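Long-range contacts in monooxygenase (Agrobacterium tumefaciens, PDB 2I7G), which probably acts as a flavin-dependent monooxygenase of the luciferase-like family, with a TIM-barrel fold: residues Asp64-Gly69 against Lys93-Thr98; Ser80-Leu85 against Gln114-Val119; Leu122-Ala127 against Arg188-Arg193; Leu162-Gln167 against Arg183-Arg188. One frame throughout, in Å; residues are numbered along the deposited sequence.

Contact 1. Residues Asp64-Gly69 against Lys93-Thr98; sequences DVFGLG and KNIRLT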
loop_
_atom_site.group_PDB
_atom_site.type_symbol
_atom_site.label_atom_id
_atom_site.label_comp_id
_atom_site.label_asym_id
_atom_site.label_seq_id
_atom_site.Cartn_x
_atom_site.Cartn_y
_atom_site.Cartn_z
ATOM N N ASP B 64 -4.956 -21.761 0.311
ATOM C CA ASP B 64 -5.627 -21.088 -0.815
ATOM C C ASP B 64 -5.746 -19.595 -0.675
ATOM O O ASP B 64 -5.777 -18.888 -1.678
ATOM C CB ASP B 64 -7.017 -21.691 -1.022
ATOM C CG ASP B 64 -6.938 -23.171 -1.384
ATOM O OD1 ASP B 64 -6.288 -23.491 -2.415
ATOM O OD2 ASP B 64 -7.477 -23.999 -0.622
ATOM N N VAL B 65 -5.859 -19.112 0.568
ATOM C CA VAL B 65 -6.164 -17.695 0.812
ATOM C C VAL B 65 -5.462 -17.258 2.080
ATOM O O VAL B 65 -5.392 -18.027 3.046
ATOM C CB VAL B 65 -7.692 -17.484 1.076
ATOM C CG1 VAL B 65 -7.987 -16.004 1.405
ATOM C CG2 VAL B 65 -8.531 -18.011 -0.080
ATOM N N PHE B 66 -4.961 -16.019 2.075
ATOM C CA PHE B 66 -4.489 -15.398 3.305
ATOM C C PHE B 66 -5.078 -13.984 3.417
ATOM O O PHE B 66 -4.953 -13.165 2.460
ATOM C CB PHE B 66 -2.939 -15.361 3.303
ATOM C CG PHE B 66 -2.312 -15.247 4.698
ATOM C CD1 PHE B 66 -1.571 -16.323 5.221
ATOM C CD2 PHE B 66 -2.477 -14.101 5.456
ATOM C CE1 PHE B 66 -0.990 -16.257 6.493
ATOM C CE2 PHE B 66 -1.917 -13.992 6.755
ATOM C CZ PHE B 66 -1.166 -15.093 7.280
ATOM N N GLY B 67 -5.705 -13.721 4.563
ATOM C CA GLY B 67 -6.329 -12.400 4.850
ATOM C C GLY B 67 -5.652 -11.589 5.939
ATOM O O GLY B 67 -5.173 -12.152 6.944
ATOM N N LEU B 68 -5.640 -10.255 5.780
ATOM C CA LEU B 68 -5.088 -9.367 6.823
ATOM C C LEU B 68 -6.163 -8.316 7.135
ATOM O O LEU B 68 -6.743 -7.699 6.196
ATOM C CB LEU B 68 -3.867 -8.615 6.324
ATOM C CG LEU B 68 -2.719 -9.470 5.825
ATOM C CD1 LEU B 68 -1.586 -8.526 5.409
ATOM C CD2 LEU B 68 -2.174 -10.399 6.940
ATOM N N GLY B 69 -6.448 -8.154 8.424
ATOM C CA GLY B 69 -7.482 -7.209 8.859
ATOM C C GLY B 69 -6.935 -5.843 9.199
ATOM O O GLY B 69 -5.769 -5.693 9.581
ATOM N N LYS B 93 3.447 -17.097 -4.770
ATOM C CA LYS B 93 3.106 -17.602 -6.097
ATOM C C LYS B 93 1.607 -17.862 -6.278
ATOM O O LYS B 93 1.027 -17.342 -7.236
ATOM C CB LYS B 93 3.891 -18.893 -6.410
ATOM C CG LYS B 93 5.385 -18.819 -6.074
ATOM C CD LYS B 93 6.074 -17.604 -6.752
ATOM C CE LYS B 93 6.677 -17.943 -8.084
ATOM N NZ LYS B 93 7.108 -16.711 -8.820
ATOM N N ASN B 94 0.996 -18.641 -5.365
ATOM C CA ASN B 94 -0.336 -19.225 -5.611
ATOM C C ASN B 94 -1.436 -18.738 -4.696
ATOM O O ASN B 94 -2.598 -18.685 -5.083
ATOM C CB ASN B 94 -0.230 -20.750 -5.553
ATOM C CG ASN B 94 0.736 -21.287 -6.579
ATOM O OD1 ASN B 94 1.667 -22.018 -6.246
ATOM N ND2 ASN B 94 0.531 -20.920 -7.835
ATOM N N ILE B 95 -1.058 -18.357 -3.486
ATOM C CA ILE B 95 -2.076 -17.990 -2.496
ATOM C C ILE B 95 -2.822 -16.696 -2.858
ATOM O O ILE B 95 -2.219 -15.736 -3.345
ATOM C CB ILE B 95 -1.437 -17.920 -1.086
ATOM C CG1 ILE B 95 -2.497 -18.014 0.024
ATOM C CG2 ILE B 95 -0.514 -16.723 -0.953
ATOM C CD1 ILE B 95 -1.874 -18.501 1.338
ATOM N N ARG B 96 -4.133 -16.689 -2.653
ATOM C CA ARG B 96 -4.871 -15.475 -2.858
ATOM C C ARG B 96 -4.712 -14.545 -1.670
ATOM O O ARG B 96 -4.527 -14.992 -0.527
ATOM C CB ARG B 96 -6.310 -15.769 -3.230
ATOM C CG ARG B 96 -6.314 -16.545 -4.586
ATOM C CD ARG B 96 -7.639 -16.709 -5.227
ATOM N NE ARG B 96 -8.305 -15.440 -5.438
ATOM C CZ ARG B 96 -8.242 -14.743 -6.571
ATOM N NH1 ARG B 96 -7.520 -15.173 -7.618
ATOM N NH2 ARG B 96 -8.894 -13.602 -6.642
ATOM N N LEU B 97 -4.773 -13.255 -1.937
ATOM C CA LEU B 97 -4.371 -12.246 -0.935
ATOM C C LEU B 97 -5.526 -11.265 -0.707
ATOM O O LEU B 97 -5.916 -10.513 -1.644
ATOM C CB LEU B 97 -3.141 -11.473 -1.453
ATOM C CG LEU B 97 -1.858 -12.352 -1.602
ATOM C CD1 LEU B 97 -0.815 -11.551 -2.400
ATOM C CD2 LEU B 97 -1.317 -12.822 -0.243
ATOM N N THR B 98 -6.072 -11.256 0.500
ATOM C CA THR B 98 -7.319 -10.463 0.731
ATOM C C THR B 98 -7.196 -9.607 1.990
ATOM O O THR B 98 -6.485 -9.966 2.939
ATOM C CB THR B 98 -8.604 -11.361 0.824
ATOM O OG1 THR B 98 -9.788 -10.568 0.988
ATOM C CG2 THR B 98 -8.518 -12.369 1.994
HETATM O O HOH W 1 -5.663 -19.971 -4.313
#

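Contact 2. Residues Ser80-Leu85 against Gln114-Val119; sequences SPSTVL and QQFSTV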
loop_
_atom_site.group_PDB
_atom_site.type_symbol
_atom_site.label_atom_id
_atom_site.label_comp_id
_atom_site.label_asym_id
_atom_site.label_seq_id
_atom_site.Cartn_x
_atom_site.Cartn_y
_atom_site.Cartn_z
ATOM N N SER B 80 -3.074 -0.795 7.427
ATOM C CA SER B 80 -3.166 -0.699 5.953
ATOM C C SER B 80 -2.897 -2.064 5.330
ATOM O O SER B 80 -1.759 -2.352 4.926
ATOM C CB SER B 80 -2.210 0.398 5.425
ATOM O OG SER B 80 -2.344 0.556 4.020
ATOM N N PRO B 81 -3.929 -2.929 5.288
ATOM C CA PRO B 81 -3.744 -4.299 4.764
ATOM C C PRO B 81 -3.199 -4.321 3.319
ATOM O O PRO B 81 -2.334 -5.137 3.027
ATOM C CB PRO B 81 -5.136 -4.956 4.856
ATOM C CG PRO B 81 -6.092 -3.882 5.315
ATOM C CD PRO B 81 -5.297 -2.678 5.806
ATOM N N SER B 82 -3.703 -3.450 2.436
ATOM C CA SER B 82 -3.201 -3.460 1.044
ATOM C C SER B 82 -1.677 -3.242 0.967
ATOM O O SER B 82 -0.995 -3.854 0.120
ATOM C CB SER B 82 -3.947 -2.395 0.208
ATOM O OG SER B 82 -3.762 -1.080 0.741
ATOM N N THR B 83 -1.145 -2.374 1.836
ATOM C CA THR B 83 0.300 -2.081 1.831
ATOM C C THR B 83 1.102 -3.368 2.148
ATOM O O THR B 83 2.064 -3.718 1.464
ATOM C CB THR B 83 0.656 -0.908 2.797
ATOM O OG1 THR B 83 -0.199 0.234 2.511
ATOM C CG2 THR B 83 2.138 -0.517 2.640
ATOM N N VAL B 84 0.682 -4.076 3.202
ATOM C CA VAL B 84 1.316 -5.327 3.545
ATOM C C VAL B 84 1.101 -6.439 2.471
ATOM O O VAL B 84 2.059 -7.198 2.171
ATOM C CB VAL B 84 0.916 -5.793 4.994
ATOM C CG1 VAL B 84 1.693 -7.050 5.317
ATOM C CG2 VAL B 84 1.242 -4.687 6.038
ATOM N N LEU B 85 -0.093 -6.504 1.878
ATOM C CA LEU B 85 -0.420 -7.532 0.859
ATOM C C LEU B 85 0.452 -7.313 -0.375
ATOM O O LEU B 85 0.781 -8.262 -1.075
ATOM C CB LEU B 85 -1.916 -7.545 0.491
ATOM C CG LEU B 85 -2.841 -7.983 1.667
ATOM C CD1 LEU B 85 -4.294 -7.763 1.304
ATOM C CD2 LEU B 85 -2.539 -9.481 2.125
ATOM N N GLN B 114 -7.686 1.405 -5.994
ATOM C CA GLN B 114 -6.349 1.600 -6.582
ATOM C C GLN B 114 -5.296 0.759 -5.867
ATOM O O GLN B 114 -4.429 0.130 -6.506
ATOM C CB GLN B 114 -5.947 3.086 -6.542
ATOM C CG GLN B 114 -6.795 3.942 -7.499
ATOM C CD GLN B 114 -6.401 5.384 -7.453
ATOM O OE1 GLN B 114 -6.186 5.953 -6.388
ATOM N NE2 GLN B 114 -6.323 5.994 -8.630
ATOM N N GLN B 115 -5.375 0.719 -4.549
ATOM C CA GLN B 115 -4.424 -0.064 -3.771
ATOM C C GLN B 115 -4.537 -1.570 -4.060
ATOM O O GLN B 115 -3.537 -2.245 -4.378
ATOM C CB GLN B 115 -4.585 0.239 -2.274
ATOM C CG GLN B 115 -4.136 1.680 -1.866
ATOM C CD GLN B 115 -4.854 2.120 -0.580
ATOM O OE1 GLN B 115 -5.429 1.295 0.131
ATOM N NE2 GLN B 115 -4.853 3.428 -0.312
ATOM N N PHE B 116 -5.765 -2.090 -4.045
ATOM C CA PHE B 116 -5.942 -3.529 -4.298
ATOM C C PHE B 116 -5.739 -3.887 -5.788
ATOM O O PHE B 116 -5.303 -5.007 -6.075
ATOM C CB PHE B 116 -7.280 -4.028 -3.768
ATOM C CG PHE B 116 -7.283 -4.198 -2.278
ATOM C CD1 PHE B 116 -6.973 -5.441 -1.718
ATOM C CD2 PHE B 116 -7.538 -3.113 -1.441
ATOM C CE1 PHE B 116 -6.943 -5.587 -0.277
ATOM C CE2 PHE B 116 -7.545 -3.245 -0.018
ATOM C CZ PHE B 116 -7.228 -4.493 0.552
ATOM N N SER B 117 -6.032 -2.957 -6.711
ATOM C CA SER B 117 -5.708 -3.155 -8.137
ATOM C C SER B 117 -4.177 -3.253 -8.298
ATOM O O SER B 117 -3.671 -4.062 -9.073
ATOM C CB SER B 117 -6.289 -2.028 -9.006
ATOM O OG SER B 117 -7.697 -2.168 -9.111
ATOM N N THR B 118 -3.442 -2.445 -7.529
ATOM C CA THR B 118 -1.972 -2.505 -7.561
ATOM C C THR B 118 -1.481 -3.872 -7.028
ATOM O O THR B 118 -0.619 -4.511 -7.623
ATOM C CB THR B 118 -1.385 -1.308 -6.807
ATOM O OG1 THR B 118 -1.809 -0.093 -7.457
ATOM C CG2 THR B 118 0.149 -1.355 -6.870
ATOM N N VAL B 119 -2.087 -4.341 -5.939
ATOM C CA VAL B 119 -1.729 -5.664 -5.384
ATOM C C VAL B 119 -2.064 -6.728 -6.434
ATOM O O VAL B 119 -1.303 -7.699 -6.614
ATOM C CB VAL B 119 -2.507 -5.940 -4.097
ATOM C CG1 VAL B 119 -2.183 -7.357 -3.610
ATOM C CG2 VAL B 119 -2.081 -4.956 -2.985
#

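Contact 3. Residues Leu122-Ala127 against Arg188-Arg193; sequences LSNGRA and RPLQER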
loop_
_atom_site.group_PDB
_atom_site.type_symbol
_atom_site.label_atom_id
_atom_site.label_comp_id
_atom_site.label_asym_id
_atom_site.label_seq_id
_atom_site.Cartn_x
_atom_site.Cartn_y
_atom_site.Cartn_z
ATOM N N LEU B 122 0.736 -6.687 -8.980
ATOM C CA LEU B 122 1.955 -7.239 -8.385
ATOM C C LEU B 122 1.893 -8.757 -8.202
ATOM O O LEU B 122 2.943 -9.438 -8.254
ATOM C CB LEU B 122 2.212 -6.618 -7.006
ATOM C CG LEU B 122 2.621 -5.123 -7.046
ATOM C CD1 LEU B 122 2.489 -4.438 -5.624
ATOM C CD2 LEU B 122 4.049 -4.954 -7.683
ATOM N N SER B 123 0.681 -9.255 -7.937
ATOM C CA SER B 123 0.425 -10.705 -7.652
ATOM C C SER B 123 -0.055 -11.526 -8.866
ATOM O O SER B 123 -0.412 -12.692 -8.721
ATOM C CB SER B 123 -0.621 -10.830 -6.530
ATOM O OG SER B 123 -1.912 -10.410 -6.995
ATOM N N ASN B 124 -0.106 -10.876 -10.023
ATOM C CA ASN B 124 -0.582 -11.508 -11.241
ATOM C C ASN B 124 -2.002 -12.095 -11.110
ATOM O O ASN B 124 -2.265 -13.190 -11.592
ATOM C CB ASN B 124 0.432 -12.569 -11.684
ATOM C CG ASN B 124 1.763 -11.963 -12.062
ATOM O OD1 ASN B 124 2.751 -12.064 -11.323
ATOM N ND2 ASN B 124 1.775 -11.266 -13.182
ATOM N N GLY B 125 -2.905 -11.344 -10.468
ATOM C CA GLY B 125 -4.339 -11.660 -10.462
ATOM C C GLY B 125 -4.851 -12.372 -9.219
ATOM O O GLY B 125 -5.842 -13.091 -9.295
ATOM N N ARG B 126 -4.194 -12.137 -8.069
ATOM C CA ARG B 126 -4.518 -12.890 -6.831
ATOM C C ARG B 126 -5.166 -12.044 -5.690
ATOM O O ARG B 126 -5.410 -12.586 -4.563
ATOM C CB ARG B 126 -3.274 -13.583 -6.312
ATOM C CG ARG B 126 -2.866 -14.797 -7.123
ATOM C CD ARG B 126 -1.616 -15.444 -6.644
ATOM N NE ARG B 126 -0.417 -14.603 -6.728
ATOM C CZ ARG B 126 0.433 -14.374 -5.717
ATOM N NH1 ARG B 126 0.247 -14.870 -4.480
ATOM N NH2 ARG B 126 1.498 -13.606 -5.962
ATOM N N ALA B 127 -5.482 -10.764 -5.964
ATOM C CA ALA B 127 -6.037 -9.877 -4.920
ATOM C C ALA B 127 -7.561 -9.987 -4.757
ATOM O O ALA B 127 -8.298 -10.259 -5.740
ATOM C CB ALA B 127 -5.630 -8.365 -5.156
ATOM N N ARG B 188 -5.773 -0.274 -13.915
ATOM C CA ARG B 188 -6.796 -1.323 -13.994
ATOM C C ARG B 188 -6.179 -2.642 -13.492
ATOM O O ARG B 188 -4.990 -2.896 -13.708
ATOM C CB ARG B 188 -7.299 -1.487 -15.443
ATOM C CG ARG B 188 -7.862 -0.197 -16.065
ATOM C CD ARG B 188 -8.831 0.476 -15.095
ATOM N NE ARG B 188 -9.997 -0.366 -14.797
ATOM C CZ ARG B 188 -10.954 -0.045 -13.924
ATOM N NH1 ARG B 188 -10.858 1.072 -13.184
ATOM N NH2 ARG B 188 -12.003 -0.870 -13.790
ATOM N N PRO B 189 -6.960 -3.450 -12.761
ATOM C CA PRO B 189 -6.391 -4.712 -12.283
ATOM C C PRO B 189 -6.228 -5.719 -13.384
ATOM O O PRO B 189 -6.644 -5.463 -14.542
ATOM C CB PRO B 189 -7.427 -5.209 -11.272
ATOM C CG PRO B 189 -8.701 -4.626 -11.688
ATOM C CD PRO B 189 -8.352 -3.261 -12.309
ATOM N N LEU B 190 -5.649 -6.865 -13.032
ATOM C CA LEU B 190 -5.560 -7.975 -13.984
ATOM C C LEU B 190 -6.846 -8.822 -14.090
ATOM O O LEU B 190 -7.286 -9.170 -15.199
ATOM C CB LEU B 190 -4.340 -8.833 -13.638
ATOM C CG LEU B 190 -3.702 -9.776 -14.654
ATOM C CD1 LEU B 190 -3.410 -9.176 -16.034
ATOM C CD2 LEU B 190 -2.409 -10.221 -14.004
ATOM N N GLN B 191 -7.441 -9.156 -12.948
ATOM C CA GLN B 191 -8.676 -9.940 -12.929
ATOM C C GLN B 191 -9.799 -9.154 -13.624
ATOM O O GLN B 191 -9.861 -7.927 -13.512
ATOM C CB GLN B 191 -9.094 -10.280 -11.500
ATOM C CG GLN B 191 -8.167 -11.277 -10.808
ATOM C CD GLN B 191 -8.590 -11.517 -9.363
ATOM O OE1 GLN B 191 -9.383 -12.413 -9.085
ATOM N NE2 GLN B 191 -8.097 -10.692 -8.455
ATOM N N GLU B 192 -10.668 -9.863 -14.339
ATOM C CA GLU B 192 -11.811 -9.205 -15.006
ATOM C C GLU B 192 -12.707 -8.445 -14.009
ATOM O O GLU B 192 -13.129 -7.306 -14.265
ATOM C CB GLU B 192 -12.636 -10.198 -15.824
ATOM C CG GLU B 192 -13.818 -9.516 -16.510
ATOM C CD GLU B 192 -14.199 -10.134 -17.854
ATOM O OE1 GLU B 192 -14.010 -11.363 -18.028
ATOM O OE2 GLU B 192 -14.698 -9.373 -18.723
ATOM N N ARG B 193 -12.936 -9.059 -12.854
ATOM C CA ARG B 193 -13.738 -8.466 -11.797
ATOM C C ARG B 193 -12.998 -8.714 -10.487
ATOM O O ARG B 193 -12.935 -9.849 -10.013
ATOM C CB ARG B 193 -15.119 -9.132 -11.750
ATOM C CG ARG B 193 -16.289 -8.185 -11.467
ATOM C CD ARG B 193 -16.601 -7.329 -12.700
ATOM N NE ARG B 193 -18.006 -6.924 -12.821
ATOM C CZ ARG B 193 -18.966 -7.659 -13.389
ATOM N NH1 ARG B 193 -18.700 -8.865 -13.885
ATOM N NH2 ARG B 193 -20.209 -7.189 -13.457
#

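Contact 4. Residues Leu162-Gln167 against Arg183-Arg188; sequences LALREQ and RGVYPR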
loop_
_atom_site.group_PDB
_atom_site.type_symbol
_atom_site.label_atom_id
_atom_site.label_comp_id
_atom_site.label_asym_id
_atom_site.label_seq_id
_atom_site.Cartn_x
_atom_site.Cartn_y
_atom_site.Cartn_z
ATOM N N LEU B 162 -18.086 -1.011 -6.263
ATOM C CA LEU B 162 -18.574 -1.911 -7.321
ATOM C C LEU B 162 -18.633 -1.215 -8.695
ATOM O O LEU B 162 -18.334 -1.835 -9.719
ATOM C CB LEU B 162 -19.955 -2.470 -6.962
ATOM C CG LEU B 162 -19.965 -3.371 -5.710
ATOM C CD1 LEU B 162 -21.396 -3.704 -5.237
ATOM C CD2 LEU B 162 -19.140 -4.655 -5.904
ATOM N N ALA B 163 -18.987 0.071 -8.703
ATOM C CA ALA B 163 -18.982 0.872 -9.940
ATOM C C ALA B 163 -17.565 0.937 -10.526
ATOM O O ALA B 163 -17.384 0.767 -11.742
ATOM C CB ALA B 163 -19.496 2.260 -9.651
ATOM N N LEU B 164 -16.584 1.139 -9.641
ATOM C CA LEU B 164 -15.180 1.274 -10.049
ATOM C C LEU B 164 -14.681 -0.007 -10.675
ATOM O O LEU B 164 -13.965 0.021 -11.667
ATOM C CB LEU B 164 -14.308 1.615 -8.842
ATOM C CG LEU B 164 -14.514 2.982 -8.187
ATOM C CD1 LEU B 164 -13.667 3.049 -6.925
ATOM C CD2 LEU B 164 -14.183 4.131 -9.189
ATOM N N ARG B 165 -15.057 -1.151 -10.116
ATOM C CA ARG B 165 -14.498 -2.383 -10.646
ATOM C C ARG B 165 -15.172 -2.780 -11.971
ATOM O O ARG B 165 -14.632 -3.600 -12.709
ATOM C CB ARG B 165 -14.574 -3.517 -9.607
ATOM C CG ARG B 165 -15.891 -4.142 -9.552
ATOM C CD ARG B 165 -15.799 -5.509 -8.885
ATOM N NE ARG B 165 -17.136 -6.059 -8.737
ATOM C CZ ARG B 165 -17.409 -7.195 -8.112
ATOM N NH1 ARG B 165 -16.430 -7.922 -7.553
ATOM N NH2 ARG B 165 -18.676 -7.589 -8.021
ATOM N N GLU B 166 -16.332 -2.202 -12.274
ATOM C CA GLU B 166 -17.115 -2.613 -13.446
ATOM C C GLU B 166 -16.681 -1.930 -14.746
ATOM O O GLU B 166 -16.979 -2.412 -15.842
ATOM C CB GLU B 166 -18.616 -2.394 -13.192
ATOM C CG GLU B 166 -19.558 -3.136 -14.143
ATOM C CD GLU B 166 -19.570 -4.641 -13.958
ATOM O OE1 GLU B 166 -19.327 -5.133 -12.830
ATOM O OE2 GLU B 166 -19.850 -5.337 -14.958
ATOM N N GLN B 167 -16.000 -0.791 -14.643
ATOM C CA GLN B 167 -15.460 -0.156 -15.862
ATOM C C GLN B 167 -14.451 0.898 -15.534
ATOM O O GLN B 167 -14.413 1.377 -14.426
ATOM C CB GLN B 167 -16.573 0.486 -16.654
ATOM C CG GLN B 167 -17.304 1.566 -15.924
ATOM C CD GLN B 167 -18.496 2.056 -16.725
ATOM O OE1 GLN B 167 -18.378 2.362 -17.923
ATOM N NE2 GLN B 167 -19.650 2.141 -16.072
ATOM N N ARG B 183 -14.570 10.201 -14.769
ATOM C CA ARG B 183 -13.117 10.110 -14.566
ATOM C C ARG B 183 -12.643 8.650 -14.617
ATOM O O ARG B 183 -13.313 7.750 -14.090
ATOM C CB ARG B 183 -12.718 10.678 -13.200
ATOM C CG ARG B 183 -13.219 12.104 -12.896
ATOM C CD ARG B 183 -12.855 13.114 -14.000
ATOM N NE ARG B 183 -11.415 13.305 -14.220
ATOM C CZ ARG B 183 -10.910 14.079 -15.182
ATOM N NH1 ARG B 183 -9.581 14.205 -15.324
ATOM N NH2 ARG B 183 -11.728 14.733 -16.044
ATOM N N GLY B 184 -11.480 8.423 -15.222
ATOM C CA GLY B 184 -10.861 7.080 -15.208
ATOM C C GLY B 184 -10.144 6.820 -13.891
ATOM O O GLY B 184 -9.551 7.746 -13.306
ATOM N N VAL B 185 -10.147 5.558 -13.440
ATOM C CA VAL B 185 -9.467 5.186 -12.195
ATOM C C VAL B 185 -8.412 4.143 -12.524
ATOM O O VAL B 185 -8.739 3.082 -13.056
ATOM C CB VAL B 185 -10.427 4.669 -11.102
ATOM C CG1 VAL B 185 -9.641 4.252 -9.839
ATOM C CG2 VAL B 185 -11.456 5.787 -10.769
ATOM N N TYR B 186 -7.149 4.458 -12.215
ATOM C CA TYR B 186 -6.002 3.661 -12.679
ATOM C C TYR B 186 -5.125 3.238 -11.470
ATOM O O TYR B 186 -5.114 3.927 -10.436
ATOM C CB TYR B 186 -5.156 4.507 -13.677
ATOM C CG TYR B 186 -6.014 4.923 -14.844
ATOM C CD1 TYR B 186 -6.425 3.985 -15.789
ATOM C CD2 TYR B 186 -6.542 6.218 -14.899
ATOM C CE1 TYR B 186 -7.293 4.353 -16.845
ATOM C CE2 TYR B 186 -7.404 6.610 -15.949
ATOM C CZ TYR B 186 -7.785 5.663 -16.888
ATOM O OH TYR B 186 -8.648 6.068 -17.874
ATOM N N PRO B 187 -4.352 2.135 -11.596
ATOM C CA PRO B 187 -4.294 1.257 -12.752
ATOM C C PRO B 187 -5.436 0.240 -12.734
ATOM O O PRO B 187 -5.991 -0.074 -11.658
ATOM C CB PRO B 187 -2.959 0.512 -12.568
ATOM C CG PRO B 187 -2.839 0.356 -11.080
ATOM C CD PRO B 187 -3.438 1.680 -10.520
ATOM N N ARG B 188 -5.773 -0.274 -13.915
ATOM C CA ARG B 188 -6.796 -1.323 -13.994
ATOM C C ARG B 188 -6.179 -2.642 -13.492
ATOM O O ARG B 188 -4.990 -2.896 -13.708
ATOM C CB ARG B 188 -7.299 -1.487 -15.443
ATOM C CG ARG B 188 -7.862 -0.197 -16.065
ATOM C CD ARG B 188 -8.831 0.476 -15.095
ATOM N NE ARG B 188 -9.997 -0.366 -14.797
ATOM C CZ ARG B 188 -10.954 -0.045 -13.924
ATOM N NH1 ARG B 188 -10.858 1.072 -13.184
ATOM N NH2 ARG B 188 -12.003 -0.870 -13.790
HETATM O O HOH W 2 -13.124 2.792 -12.443
#

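Contact 1. Residues Asp64-Gly69 against Lys93-Thr98
In a beta-alpha-beta crossover of the TIM barrel, with helix 81-89 as the connection, Val-65, Phe-66 and Gly-67 lie beside Arg-96, Leu-97 and Thr-98 on neighbouring parallel strands. The short strand axes differ by 19° in direction. A ladder of four backbone bonds joins them: Arg-96 N to Asp-64 O (2.9 Å), Phe-66 N to Arg-96 O (2.8 Å), Thr-98 N to Phe-66 O (3.0 Å) and Leu-68 N to Thr-98 O (3.0 Å). At the first rung the donor stands 38° out of the carbonyl plane, and a water gives a second hydrogen to Asp-64 O.

Just before its strand, Ile-95 turns CG1 anti to the backbone N (chi1 -161°), which lays CG1 3.6 Å from Val-65 N and brings CD1 to 3.9 Å from Phe-66 CB, at the edge of the Phe-66 ring. On the other face of the sheet the Thr-98 methyl CG2 rests 3.6 Å from Gly-67 CA and 3.7 Å from Val-65 CG1. Arg-96, on this same face, carries its guanidinium onward to a salt bridge with Glu-128; Asp-64 OD2 accepts from Leu-24 N and forms a salt bridge with Arg-360. Main-chain polarity is thus spent between the strands, Phe-66, Ile-95 and Leu-97 pack toward helices 40-60 and 81-89, and a smaller apolar contact, Val-65 with Thr-98, lies on the other face beside Arg-96.

Contact 2. Residues Ser80-Leu85 against Gln114-Val119
Ser-82 enters the groove between helices 81-89 and 109-122 and meets Gln-115 and Phe-116 there; the short helical segments run nearly parallel, 13° apart, with axes 9.2 Å from each other. Its CB sits over one face of the Phe-116 ring, 4.0 Å from the centroid and displaced toward the rim, a CH-pi contact, and it also lies 3.7 Å from Gln-115 CB. One bond further, OG is placed between the backbone N and the carbonyl carbon (chi1 60°) and stands 3.0 Å from Gln-115 OE1, at the head of an extended glutamine chain. A hydrogen bond to that oxygen is possible but not settled, since the hydroxyl proton has another acceptor within reach.

One helical turn on, Leu-85 CD1 approaches Phe-116 CE1 at 3.8 Å, and Val-119 makes contact through both branches: CG2 lies 3.5 Å from Ser-82 O, and CG1 faces Leu-85 CB. Beyond the groove, Gln-115 packs on Gln-115 of the second subunit and Thr-83 on its Ala-86. Ser-82 thus presents its carbon to the Phe-116 face and its buried hydroxyl to the Gln-115 amide oxygen, in a helix pair beside the dimer interface.

Contact 3. Residues Leu122-Ala127 against Arg188-Arg193
Leu-190 and Gln-191 reach the 122-127 turn side by side but on different terms, the leucine with a methyl and the glutamine with its amide. Leu-190 CD2 is set 3.5 Å from Asn-124 C and also close to Gly-125 N, against the backbone where a Schellman motif ends helix 109-122. Gln-191 runs out extended from CG, and its amide is turned across that chain (chi3 90°). Gly-125 O lies 3.2 Å from Gln-191 CD and at nearly similar separations from CG, NE2 and OE1, so it meets the amide broadside; the 3.4 Å approach to NE2 has too poor an angle to be a hydrogen bond.

One N-H of NE2 is aimed at Ala-127 O, 2.8 Å from Gln-191 NE2. This acceptor lies within 1° of the amide plane, and the donor arrives in the carbonyl plane, on a lone pair. Asp-120 OD1 also accepts from NE2, and Arg-96 gives a bond to OE1. Leu-190 in addition packs on Gly-41 of the second subunit. With two acceptors at NE2 and a donor at OE1, the rotation and the flip of the amide are probably fixed, and the loop before strand 196-200 is tied to the start of strand 127-131.

Contact 4. Residues Leu162-Gln167 against Arg183-Arg188
The guanidinium of Arg-188 slides beneath the backbone of Gln-167, whose carbonyl carbon lies over one of its faces, while its rim is turned to the main chain of helix 150-166. NH2 donates to Leu-164 O at 3.0 Å, with an N-H...O angle of 169°. The acceptor sits 2° from the guanidinium plane, and the donor comes in almost in line with the C=O bond. Twists at chi2 and chi3 fold the arginine back on its own segment, where NH1 also donates to Val-185 O (2.9 Å), again in the plane of the group. Two carbonyls, one from each segment, thus fix its orientation. Gln-167 O stands 3.4 Å from Arg-188 NH2. A water accepts from Arg-188 NH1 at 2.9 Å and lies 2.8 Å from Gln-167 O, and it may bridge them.

Apolar packing lies beside these bonds. Leu-164 CD2 touches Val-185 CG2 at 3.6 Å, the two side chains crossing at about a right angle. Val-185 packs further on Gln-114 of helix 109-122 and on Leu-142 of the second subunit, and Arg-188 also lies on Phe-113. A cis peptide before Pro-187 bends the chain between the valine and the arginine. The last turn of a helix carries a partial negative charge and leaves carbonyls without helical partners, so a cation there is probably favoured; Arg-188 uses this to tie the helix end, through Leu-164 O, to its own segment at Val-185 O.

In the fold
The four contacts run outward from the barrel wall: their centres lie about 9, 15, 19 and 24 Å from the chain centre for contacts 1 to 4. Centres of contacts 1 and 2 are about 12 Å apart, those of contacts 1 and 4 about 22 Å. Contacts 1 and 2 interleave along the chain: contact 1 pairs strands 65-68 and 96-99, and contact 2 packs their connecting helix 81-89 on helix 109-122. Contact 3 follows, and contact 4 is nested inside the loop it closes, the two sharing Arg-188. Contacts 2 and 4 touch where Ser-117 meets Pro-187. Contacts 2, 3 and 4 also reach the second subunit, so barrel packing and dimer packing are continuous.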